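Local coordinates for protein tapirin (Caldicellulosiruptor kristjanssonii, PDB 6N2B) that probably binds cellulose through its calcium-carrying C-terminal beta-helix domain and so may attach the thermophilic cell to plant biomass, at residues T434-S438 and V451-I457; W201-F205 and I542-Y548; Y207-R212 and F417-V423. One frame throughout, in Å; residues are numbered along the deposited sequence.

Contact 1. Residues T434-S438 and V451-I457; sequences TTLGS and VYGESGI. With CA (calcium ion), chain C.
A calcium ion is bound by a backbone carbonyl of the hairpin, Leu436 O to CA 2.7 Å, and the same residue turns its side chain into the contact. Strands 436-438 and 451-453 run antiparallel, their axes 4.5 Å apart at closest approach and their directions 151° apart. Gly437 pairs with Tyr452 as the hydrogen-bonded pair, Gly437 N to Tyr452 O 2.9 Å and Tyr452 N to Gly437 O 2.7 Å; Ser438 and Val451 form the next, non-hydrogen-bonded pair, CA to CA 4.5 Å. Leu436, chi1 m and chi2 t, shares one face with Val451 (t) and places CD1 3.7 Å from Val451 CG1 and CD2 4.0 Å from Ile457 CG1. On the other face lies the Tyr452 ring (chi1 m), whose OH bonds to Ser541. Beyond the paired residues the chains diverge, and water 1 bridges Thr435 O (2.6 Å) and Glu454 N (2.5 Å). A type I turn, Gly453 to Gly456, brings the chain back so that Ile457 packs on Leu436. With Asp429, Val431, Ala433 and the Glu465 carboxylate in the metal shell, this is a beta hairpin tied at Leu436 to a calcium site made largely of backbone carbonyls.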
ATOM      1  N   THR A 434      26.175 -18.856   2.768  1.00 30.71           N
ATOM      2  CA  THR A 434      26.954 -18.334   3.888  1.00 34.29           C
ATOM      3  C   THR A 434      26.607 -16.886   4.219  1.00 28.89           C
ATOM      4  O   THR A 434      27.000 -16.400   5.285  1.00 34.37           O
ATOM      5  CB  THR A 434      28.469 -18.506   3.622  1.00 36.58           C
ATOM      6  OG1 THR A 434      28.912 -17.622   2.590  1.00 30.32           O
ATOM      7  CG2 THR A 434      28.786 -19.944   3.190  1.00 39.60           C
ATOM      8  N   THR A 435      25.853 -16.207   3.354  1.00 35.41           N
ATOM      9  CA  THR A 435      25.336 -14.867   3.634  1.00 29.23           C
ATOM     10  C   THR A 435      24.057 -14.889   4.463  1.00 26.51           C
ATOM     11  O   THR A 435      23.802 -13.943   5.221  1.00 27.65           O
ATOM     12  CB  THR A 435      25.067 -14.138   2.321  1.00 26.83           C
ATOM     13  OG1 THR A 435      26.296 -14.019   1.598  1.00 36.91           O
ATOM     14  CG2 THR A 435      24.468 -12.749   2.566  1.00 40.50           C
ATOM     15  N   LEU A 436      23.246 -15.943   4.342  1.00 26.23           N
ATOM     16  CA  LEU A 436      21.922 -15.993   4.949  1.00 24.71           C
ATOM     17  C   LEU A 436      21.924 -16.768   6.261  1.00 22.83           C
ATOM     18  O   LEU A 436      22.788 -17.602   6.525  1.00 27.84           O
ATOM     19  CB  LEU A 436      20.908 -16.636   4.005  1.00 16.73           C
ATOM     20  CG  LEU A 436      20.802 -16.168   2.561  1.00 19.36           C
ATOM     21  CD1 LEU A 436      19.739 -16.996   1.825  1.00 16.06           C
ATOM     22  CD2 LEU A 436      20.469 -14.694   2.515  1.00 19.42           C
ATOM     23  N   GLY A 437      20.935 -16.463   7.092  1.00 21.90           N
ATOM     24  CA  GLY A 437      20.567 -17.331   8.185  1.00 24.76           C
ATOM     25  C   GLY A 437      19.093 -17.669   8.082  1.00 18.52           C
ATOM     26  O   GLY A 437      18.333 -17.009   7.381  1.00 28.60           O
ATOM     27  N   SER A 438      18.693 -18.712   8.791  1.00 16.38           N
ATOM     28  CA  SER A 438      17.277 -19.027   8.811  1.00 19.08           C
ATOM     29  C   SER A 438      16.924 -19.787  10.079  1.00 16.92           C
ATOM     30  O   SER A 438      17.783 -20.362  10.750  1.00 17.46           O
ATOM     31  CB  SER A 438      16.863 -19.833   7.572  1.00 15.61           C
ATOM     32  OG  SER A 438      17.630 -21.016   7.455  1.00 17.26           O
ATOM     33  N   VAL A 451      13.897 -16.504   6.368  1.00 17.51           N
ATOM     34  CA  VAL A 451      15.251 -16.362   5.855  1.00 17.27           C
ATOM     35  C   VAL A 451      15.745 -14.952   6.172  1.00 15.08           C
ATOM     36  O   VAL A 451      15.115 -13.962   5.784  1.00 12.57           O
ATOM     37  CB  VAL A 451      15.296 -16.676   4.353  1.00 15.85           C
ATOM     38  CG1 VAL A 451      16.673 -16.369   3.766  1.00 12.42           C
ATOM     39  CG2 VAL A 451      14.923 -18.154   4.146  1.00 11.77           C
ATOM     40  N   TYR A 452      16.860 -14.856   6.890  1.00 16.43           N
ATOM     41  CA  TYR A 452      17.463 -13.573   7.228  1.00 18.05           C
ATOM     42  C   TYR A 452      18.639 -13.302   6.302  1.00 17.49           C
ATOM     43  O   TYR A 452      19.501 -14.165   6.120  1.00 18.33           O
ATOM     44  CB  TYR A 452      17.931 -13.546   8.678  1.00 18.39           C
ATOM     45  CG  TYR A 452      16.818 -13.732   9.675  1.00 27.82           C
ATOM     46  CD1 TYR A 452      16.053 -12.655  10.099  1.00 19.82           C
ATOM     47  CD2 TYR A 452      16.525 -14.999  10.199  1.00 27.59           C
ATOM     48  CE1 TYR A 452      15.030 -12.829  11.024  1.00 21.28           C
ATOM     49  CE2 TYR A 452      15.497 -15.180  11.125  1.00 18.17           C
ATOM     50  CZ  TYR A 452      14.761 -14.088  11.533  1.00 20.81           C
ATOM     51  OH  TYR A 452      13.747 -14.245  12.447  1.00 24.71           O
ATOM     52  N   GLY A 453      18.667 -12.108   5.717  1.00 18.38           N
ATOM     53  CA  GLY A 453      19.765 -11.713   4.858  1.00 21.84           C
ATOM     54  C   GLY A 453      20.263 -10.323   5.184  1.00 24.54           C
ATOM     55  O   GLY A 453      19.624  -9.335   4.813  1.00 20.94           O
ATOM     56  N   GLU A 454      21.411 -10.239   5.873  1.00 28.01           N
ATOM     57  CA  GLU A 454      21.946  -8.954   6.323  1.00 25.69           C
ATOM     58  C   GLU A 454      22.361  -8.057   5.157  1.00 26.47           C
ATOM     59  O   GLU A 454      22.301  -6.826   5.272  1.00 31.94           O
ATOM     60  CB  GLU A 454      23.119  -9.201   7.278  1.00 29.00           C
ATOM     61  CG  GLU A 454      24.035  -8.001   7.538  1.00 33.38           C
ATOM     62  CD  GLU A 454      23.478  -7.014   8.553  1.00 33.67           C
ATOM     63  OE1 GLU A 454      22.535  -7.372   9.288  1.00 38.90           O
ATOM     64  OE2 GLU A 454      23.985  -5.874   8.614  1.00 41.92           O
ATOM     65  N   SER A 455      22.760  -8.644   4.028  1.00 34.38           N
ATOM     66  CA  SER A 455      23.176  -7.895   2.845  1.00 32.67           C
ATOM     67  C   SER A 455      22.252  -8.128   1.654  1.00 37.23           C
ATOM     68  O   SER A 455      22.684  -7.976   0.509  1.00 50.96           O
ATOM     69  CB  SER A 455      24.606  -8.270   2.449  1.00 22.37           C
ATOM     70  OG  SER A 455      25.419  -8.501   3.587  1.00 44.56           O
ATOM     71  N   GLY A 456      21.011  -8.531   1.884  1.00 34.20           N
ATOM     72  CA  GLY A 456      20.100  -8.876   0.810  1.00 37.25           C
ATOM     73  C   GLY A 456      19.893 -10.382   0.678  1.00 27.03           C
ATOM     74  O   GLY A 456      20.502 -11.197   1.369  1.00 36.41           O
ATOM     75  N   ILE A 457      18.991 -10.736  -0.232  1.00 24.50           N
ATOM     76  CA  ILE A 457      18.675 -12.125  -0.556  1.00 20.16           C
ATOM     77  C   ILE A 457      18.551 -12.235  -2.069  1.00 22.00           C
ATOM     78  O   ILE A 457      18.053 -11.310  -2.723  1.00 24.86           O
ATOM     79  CB  ILE A 457      17.368 -12.581   0.129  1.00 18.45           C
ATOM     80  CG1 ILE A 457      17.410 -12.267   1.629  1.00 19.29           C
ATOM     81  CG2 ILE A 457      17.097 -14.074  -0.135  1.00 12.82           C
ATOM     82  CD1 ILE A 457      16.119 -12.533   2.350  1.00 18.00           C
TER
HETATM   83 CA    CA C 601      23.254 -20.194   6.115  1.00 51.62          CA
HETATM   84  O   HOH W   1      22.305 -12.459   6.739  1.00 21.89           O

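Contact 2. Residues W201-F205 and I542-Y548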
ATOM      1  N   TRP A 201      -3.717  -2.772  12.922  1.00 30.99           N
ATOM      2  CA  TRP A 201      -2.761  -2.037  12.089  1.00 25.84           C
ATOM      3  C   TRP A 201      -1.435  -1.755  12.793  1.00 23.79           C
ATOM      4  O   TRP A 201      -0.465  -1.401  12.116  1.00 18.41           O
ATOM      5  CB  TRP A 201      -3.351  -0.709  11.563  1.00 23.12           C
ATOM      6  CG  TRP A 201      -3.759   0.284  12.603  1.00 24.23           C
ATOM      7  CD1 TRP A 201      -5.032   0.565  13.004  1.00 26.64           C
ATOM      8  CD2 TRP A 201      -2.898   1.138  13.378  1.00 31.17           C
ATOM      9  NE1 TRP A 201      -5.019   1.529  13.985  1.00 33.73           N
ATOM     10  CE2 TRP A 201      -3.720   1.894  14.234  1.00 29.30           C
ATOM     11  CE3 TRP A 201      -1.509   1.324  13.440  1.00 28.16           C
ATOM     12  CZ2 TRP A 201      -3.202   2.822  15.139  1.00 29.75           C
ATOM     13  CZ3 TRP A 201      -1.001   2.239  14.341  1.00 28.48           C
ATOM     14  CH2 TRP A 201      -1.847   2.982  15.175  1.00 30.09           C
ATOM     15  N   ASN A 202      -1.343  -1.900  14.111  1.00 19.52           N
ATOM     16  CA  ASN A 202      -0.065  -1.659  14.762  1.00 24.70           C
ATOM     17  C   ASN A 202       0.707  -2.945  15.067  1.00 26.01           C
ATOM     18  O   ASN A 202       1.742  -2.890  15.736  1.00 24.94           O
ATOM     19  CB  ASN A 202      -0.251  -0.798  16.021  1.00 25.71           C
ATOM     20  CG  ASN A 202      -0.971  -1.511  17.153  1.00 24.21           C
ATOM     21  OD1 ASN A 202      -1.181  -2.722  17.131  1.00 30.95           O
ATOM     22  ND2 ASN A 202      -1.334  -0.744  18.173  1.00 17.90           N
ATOM     23  N   ASP A 203       0.262  -4.081  14.538  1.00 27.32           N
ATOM     24  CA  ASP A 203       0.892  -5.379  14.757  1.00 21.83           C
ATOM     25  C   ASP A 203       1.813  -5.712  13.593  1.00 22.01           C
ATOM     26  O   ASP A 203       1.351  -5.838  12.457  1.00 24.25           O
ATOM     27  CB  ASP A 203      -0.178  -6.459  14.896  1.00 27.73           C
ATOM     28  CG  ASP A 203       0.390  -7.806  15.250  1.00 29.99           C
ATOM     29  OD1 ASP A 203       1.537  -7.872  15.746  1.00 28.31           O
ATOM     30  OD2 ASP A 203      -0.335  -8.806  15.031  1.00 30.46           O
ATOM     31  N   LEU A 204       3.101  -5.906  13.885  1.00 17.94           N
ATOM     32  CA  LEU A 204       4.065  -6.195  12.828  1.00 17.61           C
ATOM     33  C   LEU A 204       3.690  -7.452  12.050  1.00 23.71           C
ATOM     34  O   LEU A 204       3.904  -7.524  10.836  1.00 22.37           O
ATOM     35  CB  LEU A 204       5.470  -6.331  13.420  1.00 22.29           C
ATOM     36  CG  LEU A 204       6.598  -6.943  12.580  1.00 20.29           C
ATOM     37  CD1 LEU A 204       7.229  -5.928  11.633  1.00 14.54           C
ATOM     38  CD2 LEU A 204       7.646  -7.492  13.504  1.00 21.09           C
ATOM     39  N   PHE A 205       3.120  -8.446  12.722  1.00 22.65           N
ATOM     40  CA  PHE A 205       2.825  -9.715  12.070  1.00 23.54           C
ATOM     41  C   PHE A 205       1.547  -9.691  11.244  1.00 25.75           C
ATOM     42  O   PHE A 205       1.188 -10.725  10.664  1.00 26.10           O
ATOM     43  CB  PHE A 205       2.789 -10.826  13.124  1.00 27.92           C
ATOM     44  CG  PHE A 205       4.104 -10.981  13.825  1.00 33.25           C
ATOM     45  CD1 PHE A 205       5.165 -11.608  13.190  1.00 26.33           C
ATOM     46  CD2 PHE A 205       4.316 -10.412  15.065  1.00 26.96           C
ATOM     47  CE1 PHE A 205       6.399 -11.712  13.802  1.00 25.65           C
ATOM     48  CE2 PHE A 205       5.545 -10.501  15.670  1.00 25.83           C
ATOM     49  CZ  PHE A 205       6.589 -11.159  15.038  1.00 28.41           C
ATOM     50  N   ILE A 542      11.515 -13.974  14.736  1.00 21.74           N
ATOM     51  CA  ILE A 542      11.537 -12.583  14.286  1.00 24.61           C
ATOM     52  C   ILE A 542      11.521 -11.634  15.481  1.00 23.16           C
ATOM     53  O   ILE A 542      12.245 -10.630  15.501  1.00 20.81           O
ATOM     54  CB  ILE A 542      10.352 -12.308  13.333  1.00 26.62           C
ATOM     55  CG1 ILE A 542      10.485 -13.145  12.056  1.00 25.29           C
ATOM     56  CG2 ILE A 542      10.206 -10.790  13.030  1.00 19.87           C
ATOM     57  CD1 ILE A 542       9.244 -13.160  11.202  1.00 15.40           C
ATOM     58  N   THR A 543      10.671 -11.914  16.474  1.00 17.58           N
ATOM     59  CA  THR A 543      10.626 -11.068  17.659  1.00 21.34           C
ATOM     60  C   THR A 543      11.993 -11.015  18.319  1.00 23.95           C
ATOM     61  O   THR A 543      12.481  -9.938  18.684  1.00 24.02           O
ATOM     62  CB  THR A 543       9.567 -11.577  18.647  1.00 25.73           C
ATOM     63  OG1 THR A 543       8.271 -11.559  18.038  1.00 19.34           O
ATOM     64  CG2 THR A 543       9.524 -10.701  19.870  1.00 20.87           C
ATOM     65  N   SER A 544      12.645 -12.171  18.439  1.00 25.31           N
ATOM     66  CA  SER A 544      13.985 -12.211  19.009  1.00 22.50           C
ATOM     67  C   SER A 544      14.975 -11.435  18.144  1.00 21.82           C
ATOM     68  O   SER A 544      15.726 -10.599  18.648  1.00 17.52           O
ATOM     69  CB  SER A 544      14.406 -13.664  19.185  1.00 16.43           C
ATOM     70  OG  SER A 544      15.810 -13.775  19.254  1.00 49.85           O
ATOM     71  N   THR A 545      14.960 -11.671  16.830  1.00 20.40           N
ATOM     72  CA  THR A 545      15.955 -11.080  15.933  1.00 17.57           C
ATOM     73  C   THR A 545      15.870  -9.549  15.904  1.00 24.11           C
ATOM     74  O   THR A 545      16.892  -8.851  15.953  1.00 20.03           O
ATOM     75  CB  THR A 545      15.760 -11.659  14.533  1.00 21.49           C
ATOM     76  OG1 THR A 545      16.168 -13.026  14.531  1.00 32.84           O
ATOM     77  CG2 THR A 545      16.561 -10.907  13.502  1.00 24.90           C
ATOM     78  N   LEU A 546      14.660  -9.005  15.800  1.00 25.54           N
ATOM     79  CA  LEU A 546      14.468  -7.559  15.738  1.00 27.95           C
ATOM     80  C   LEU A 546      14.320  -6.904  17.103  1.00 22.96           C
ATOM     81  O   LEU A 546      14.184  -5.674  17.159  1.00 22.84           O
ATOM     82  CB  LEU A 546      13.223  -7.215  14.910  1.00 32.82           C
ATOM     83  CG  LEU A 546      13.142  -7.774  13.496  1.00 29.54           C
ATOM     84  CD1 LEU A 546      11.807  -7.383  12.845  1.00 15.09           C
ATOM     85  CD2 LEU A 546      14.360  -7.307  12.678  1.00 23.35           C
ATOM     86  N   ASN A 547      14.318  -7.679  18.192  1.00 20.36           N
ATOM     87  CA  ASN A 547      14.074  -7.153  19.529  1.00 16.38           C
ATOM     88  C   ASN A 547      12.768  -6.364  19.515  1.00 20.41           C
ATOM     89  O   ASN A 547      12.709  -5.162  19.783  1.00 16.04           O
ATOM     90  CB  ASN A 547      15.262  -6.313  20.002  1.00 22.56           C
ATOM     91  CG  ASN A 547      15.273  -6.086  21.508  1.00 27.47           C
ATOM     92  OD1 ASN A 547      14.540  -6.730  22.258  1.00 28.02           O
ATOM     93  ND2 ASN A 547      16.123  -5.160  21.953  1.00 21.98           N
ATOM     94  N   TYR A 548      11.717  -7.080  19.131  1.00 25.42           N
ATOM     95  CA  TYR A 548      10.421  -6.497  18.826  1.00 28.51           C
ATOM     96  C   TYR A 548       9.533  -6.594  20.051  1.00 25.11           C
ATOM     97  O   TYR A 548       9.468  -7.650  20.680  1.00 22.03           O
ATOM     98  CB  TYR A 548       9.755  -7.222  17.657  1.00 24.49           C
ATOM     99  CG  TYR A 548       8.384  -6.665  17.331  1.00 27.00           C
ATOM    100  CD1 TYR A 548       8.222  -5.336  16.944  1.00 20.85           C
ATOM    101  CD2 TYR A 548       7.248  -7.467  17.431  1.00 26.94           C
ATOM    102  CE1 TYR A 548       6.963  -4.834  16.651  1.00 25.10           C
ATOM    103  CE2 TYR A 548       5.987  -6.971  17.146  1.00 20.08           C
ATOM    104  CZ  TYR A 548       5.849  -5.658  16.757  1.00 26.44           C
ATOM    105  OH  TYR A 548       4.595  -5.164  16.474  1.00 23.56           O
TER
HETATM  106  O   HOH W   2       4.063  -2.273  16.029  1.00 29.37           O
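Leu204 is the apolar centre. Its CD2 lies over the face of the Tyr548 ring, 3.8 Å from the centroid and 5° off the normal, a CH-pi contact, and also reaches Ile542 CG2 and Leu546 CD1, each at 4.2 Å. Phe205 extends this patch: CE1 is 4.0 Å from Ile542 CG2, and CE2 is 3.9 Å from Tyr548 CE2, the two rings meeting obliquely with planes at 78°. Tyr548 can fold back on the loop because helix 536-546 ends in a Schellman motif. Asn547 takes a positive phi of 53°, and Tyr548 N bonds to Thr543 O at 3.0 Å, redirecting the chain toward the segment that precedes the first strand of the beta-helix domain. Nearer the polar side, Thr543 OG1, bonded to Glu539 O, approaches the Phe205 edge at CZ, 3.5 Å away. Leu204 N donates to Tyr548 OH at 3.1 Å, and water 2 joins that hydroxyl (3.0 Å) to Asn202 O (2.4 Å). Farther out, Asp203 forms a salt bridge with Arg533.

Contact 3. Residues Y207-R212 and F417-V423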
ATOM      1  N   TYR A 207       1.497  -7.584   8.674  1.00 19.40           N
ATOM      2  CA  TYR A 207       1.924  -7.001   7.411  1.00 20.78           C
ATOM      3  C   TYR A 207       2.386  -8.069   6.421  1.00 20.88           C
ATOM      4  O   TYR A 207       3.107  -9.008   6.782  1.00 13.56           O
ATOM      5  CB  TYR A 207       2.995  -5.939   7.666  1.00 13.21           C
ATOM      6  CG  TYR A 207       2.289  -4.726   8.214  1.00 19.18           C
ATOM      7  CD1 TYR A 207       1.933  -4.649   9.566  1.00 14.06           C
ATOM      8  CD2 TYR A 207       1.877  -3.703   7.367  1.00 17.02           C
ATOM      9  CE1 TYR A 207       1.240  -3.561  10.061  1.00 13.97           C
ATOM     10  CE2 TYR A 207       1.174  -2.609   7.851  1.00 16.62           C
ATOM     11  CZ  TYR A 207       0.853  -2.544   9.192  1.00 18.01           C
ATOM     12  OH  TYR A 207       0.147  -1.453   9.651  1.00 17.13           O
ATOM     13  N   ALA A 208       1.884  -7.956   5.184  1.00 18.23           N
ATOM     14  CA  ALA A 208       2.475  -8.690   4.076  1.00 18.20           C
ATOM     15  C   ALA A 208       3.795  -8.048   3.665  1.00 21.12           C
ATOM     16  O   ALA A 208       4.778  -8.746   3.366  1.00 19.00           O
ATOM     17  CB  ALA A 208       1.498  -8.745   2.907  1.00 13.90           C
ATOM     18  N   VAL A 209       3.847  -6.721   3.685  1.00 13.59           N
ATOM     19  CA  VAL A 209       5.073  -5.978   3.436  1.00 17.54           C
ATOM     20  C   VAL A 209       5.255  -5.002   4.590  1.00 16.28           C
ATOM     21  O   VAL A 209       4.436  -4.098   4.780  1.00 19.23           O
ATOM     22  CB  VAL A 209       5.039  -5.234   2.088  1.00 14.23           C
ATOM     23  CG1 VAL A 209       6.335  -4.485   1.848  1.00 13.89           C
ATOM     24  CG2 VAL A 209       4.796  -6.195   0.963  1.00 10.71           C
ATOM     25  N   TYR A 210       6.313  -5.187   5.364  1.00 17.65           N
ATOM     26  CA  TYR A 210       6.717  -4.215   6.373  1.00 19.02           C
ATOM     27  C   TYR A 210       8.073  -3.679   5.953  1.00 16.12           C
ATOM     28  O   TYR A 210       9.057  -4.422   5.942  1.00 24.25           O
ATOM     29  CB  TYR A 210       6.783  -4.843   7.761  1.00 14.18           C
ATOM     30  CG  TYR A 210       7.043  -3.840   8.861  1.00 21.31           C
ATOM     31  CD1 TYR A 210       8.337  -3.439   9.171  1.00 21.61           C
ATOM     32  CD2 TYR A 210       5.992  -3.294   9.597  1.00 22.10           C
ATOM     33  CE1 TYR A 210       8.576  -2.525  10.171  1.00 18.40           C
ATOM     34  CE2 TYR A 210       6.222  -2.376  10.606  1.00 13.41           C
ATOM     35  CZ  TYR A 210       7.515  -1.996  10.890  1.00 20.92           C
ATOM     36  OH  TYR A 210       7.760  -1.087  11.903  1.00 24.39           O
ATOM     37  N   SER A 211       8.131  -2.404   5.606  1.00 13.98           N
ATOM     38  CA  SER A 211       9.373  -1.779   5.165  1.00 15.50           C
ATOM     39  C   SER A 211       9.736  -0.666   6.139  1.00 21.46           C
ATOM     40  O   SER A 211       9.017   0.337   6.241  1.00 20.15           O
ATOM     41  CB  SER A 211       9.240  -1.241   3.744  1.00 14.72           C
ATOM     42  OG  SER A 211       9.243  -2.296   2.809  1.00 17.90           O
ATOM     43  N   ARG A 212      10.846  -0.850   6.859  1.00 23.65           N
ATOM     44  CA  ARG A 212      11.323   0.187   7.768  1.00 21.69           C
ATOM     45  C   ARG A 212      11.745   1.426   6.993  1.00 19.02           C
ATOM     46  O   ARG A 212      11.472   2.559   7.412  1.00 16.08           O
ATOM     47  CB  ARG A 212      12.476  -0.355   8.613  1.00 25.24           C
ATOM     48  CG  ARG A 212      13.048   0.646   9.601  1.00 35.29           C
ATOM     49  CD  ARG A 212      13.805  -0.049  10.724  1.00 42.37           C
ATOM     50  NE  ARG A 212      15.240   0.199  10.614  1.00 59.37           N
ATOM     51  CZ  ARG A 212      15.843   1.338  10.953  1.00 67.94           C
ATOM     52  NH1 ARG A 212      15.144   2.353  11.461  1.00 43.33           N
ATOM     53  NH2 ARG A 212      17.159   1.450  10.799  1.00 79.52           N
ATOM     54  N   PHE A 417       6.413   3.624  14.969  1.00 36.50           N
ATOM     55  CA  PHE A 417       6.625   2.249  14.521  1.00 26.37           C
ATOM     56  C   PHE A 417       8.044   1.788  14.808  1.00 31.54           C
ATOM     57  O   PHE A 417       8.260   0.656  15.253  1.00 27.09           O
ATOM     58  CB  PHE A 417       6.330   2.126  13.021  1.00 20.12           C
ATOM     59  CG  PHE A 417       4.865   2.006  12.689  1.00 31.23           C
ATOM     60  CD1 PHE A 417       4.090   3.143  12.470  1.00 36.74           C
ATOM     61  CD2 PHE A 417       4.260   0.760  12.586  1.00 25.80           C
ATOM     62  CE1 PHE A 417       2.743   3.044  12.166  1.00 21.72           C
ATOM     63  CE2 PHE A 417       2.903   0.652  12.280  1.00 23.90           C
ATOM     64  CZ  PHE A 417       2.150   1.794  12.069  1.00 26.23           C
ATOM     65  N   ASP A 418       9.023   2.659  14.570  1.00 29.05           N
ATOM     66  CA  ASP A 418      10.415   2.275  14.766  1.00 31.46           C
ATOM     67  C   ASP A 418      10.711   1.960  16.217  1.00 30.06           C
ATOM     68  O   ASP A 418      11.578   1.129  16.504  1.00 38.32           O
ATOM     69  CB  ASP A 418      11.326   3.391  14.291  1.00 44.40           C
ATOM     70  CG  ASP A 418      11.898   3.119  12.944  1.00 47.37           C
ATOM     71  OD1 ASP A 418      12.458   2.009  12.782  1.00 70.26           O
ATOM     72  OD2 ASP A 418      11.786   4.002  12.061  1.00 45.50           O
ATOM     73  N   SER A 419      10.006   2.612  17.139  1.00 29.43           N
ATOM     74  CA  SER A 419      10.273   2.427  18.557  1.00 31.24           C
ATOM     75  C   SER A 419       9.988   1.004  19.023  1.00 28.77           C
ATOM     76  O   SER A 419      10.465   0.609  20.091  1.00 30.97           O
ATOM     77  CB  SER A 419       9.444   3.421  19.369  1.00 27.74           C
ATOM     78  OG  SER A 419       8.071   3.094  19.325  1.00 31.13           O
ATOM     79  N   ARG A 420       9.239   0.222  18.247  1.00 21.50           N
ATOM     80  CA  ARG A 420       8.838  -1.105  18.688  1.00 25.11           C
ATOM     81  C   ARG A 420       9.919  -2.165  18.502  1.00 27.83           C
ATOM     82  O   ARG A 420       9.733  -3.299  18.965  1.00 28.46           O
ATOM     83  CB  ARG A 420       7.567  -1.527  17.950  1.00 25.23           C
ATOM     84  CG  ARG A 420       6.504  -0.464  17.926  1.00 23.46           C
ATOM     85  CD  ARG A 420       6.207   0.058  19.319  1.00 26.41           C
ATOM     86  NE  ARG A 420       5.743  -0.977  20.245  1.00 26.65           N
ATOM     87  CZ  ARG A 420       5.541  -0.773  21.548  1.00 29.72           C
ATOM     88  NH1 ARG A 420       5.120  -1.756  22.323  1.00 19.08           N
ATOM     89  NH2 ARG A 420       5.763   0.427  22.080  1.00 49.99           N
ATOM     90  N   MET A 421      11.035  -1.833  17.854  1.00 22.03           N
ATOM     91  CA  MET A 421      12.084  -2.799  17.567  1.00 20.73           C
ATOM     92  C   MET A 421      13.429  -2.115  17.686  1.00 27.30           C
ATOM     93  O   MET A 421      13.526  -0.882  17.697  1.00 29.99           O
ATOM     94  CB  MET A 421      11.933  -3.415  16.172  1.00 20.66           C
ATOM     95  CG  MET A 421      12.170  -2.428  15.023  1.00 28.96           C
ATOM     96  SD  MET A 421      11.704  -3.045  13.380  1.00 34.75           S
ATOM     97  CE  MET A 421      10.007  -3.573  13.668  1.00 14.88           C
ATOM     98  N   SER A 422      14.477  -2.935  17.763  1.00 25.13           N
ATOM     99  CA  SER A 422      15.859  -2.457  17.788  1.00 28.18           C
ATOM    100  C   SER A 422      16.637  -3.277  16.769  1.00 25.31           C
ATOM    101  O   SER A 422      16.992  -4.428  17.028  1.00 28.78           O
ATOM    102  CB  SER A 422      16.462  -2.572  19.184  1.00 28.04           C
ATOM    103  OG  SER A 422      15.535  -2.132  20.172  1.00 23.46           O
ATOM    104  N   VAL A 423      16.883  -2.703  15.600  1.00 28.81           N
ATOM    105  CA  VAL A 423      17.589  -3.421  14.547  1.00 26.31           C
ATOM    106  C   VAL A 423      19.075  -3.424  14.878  1.00 31.52           C
ATOM    107  O   VAL A 423      19.669  -2.369  15.124  1.00 35.82           O
ATOM    108  CB  VAL A 423      17.325  -2.791  13.174  1.00 37.46           C
ATOM    109  CG1 VAL A 423      18.198  -3.439  12.112  1.00 40.20           C
ATOM    110  CG2 VAL A 423      15.853  -2.946  12.803  1.00 40.22           C
TER
HETATM  111  O   HOH W   3       6.381  -1.455  14.729  0.85 18.32           O
HETATM  112  O   HOH W   4       9.995   2.712   9.889  0.90 28.00           O
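Arg212 NH1 donates to Asp418 OD1 at 3.0 Å in a salt bridge, the carboxylate oxygen lying at the edge of the guanidinium. The other carboxylate oxygen is tied to the same arginine through water 4, which donates to Arg212 O at 2.9 Å and weakly to Asp418 OD2 at 3.1 Å. Water 3 makes a second link between the segments, 3.2 Å from Tyr210 OH and 2.9 Å from Phe417 O. Inward from these, the Tyr210 side chain packs against the 3-10 turn 417-420 and the residue after it: CE2 is 4.2 Å from Phe417 CD2, and CE1 is 3.9 Å from Met421 CE. Tyr229 stacks on both Tyr210 and Phe417, joining them into an aromatic cluster. At the end of 417-423, Val423 CG2 rests 3.9 Å from Arg212 NE. The chain turns a corner at Ala208-Val209, with backbone hydrogen bonds to strands 510-513 and 227-230. The contact therefore packs a connecting loop against the outside of a parallel beta-helix, at a strand hydrogen-bonded to neighbours on both sides.

In the fold
Contacts 2 and 3 are near neighbours, their centres 7 Å apart, and contact 3 is nested within the chain loop closed by contact 2. Two probable hydrogen bonds join them: Trp201 O to Tyr207 OH at 2.5 Å, and Ser422 N to Leu546 O at 2.8 Å. Tyr548 also packs on Arg420, so the loop 417-423 touches both the helix end and the residues just after it. The centre of contact 1 lies about 18 Å from the centres of contacts 2 and 3, but Tyr452 reaches contact 2, with its OH 3.2 Å from Ile542 N; contact 3 stays about 7 Å from contact 1 at the nearest atoms. Of the three, only contact 1 supplies a calcium ligand, Leu436 O; contacts 2 and 3 lie away from that site.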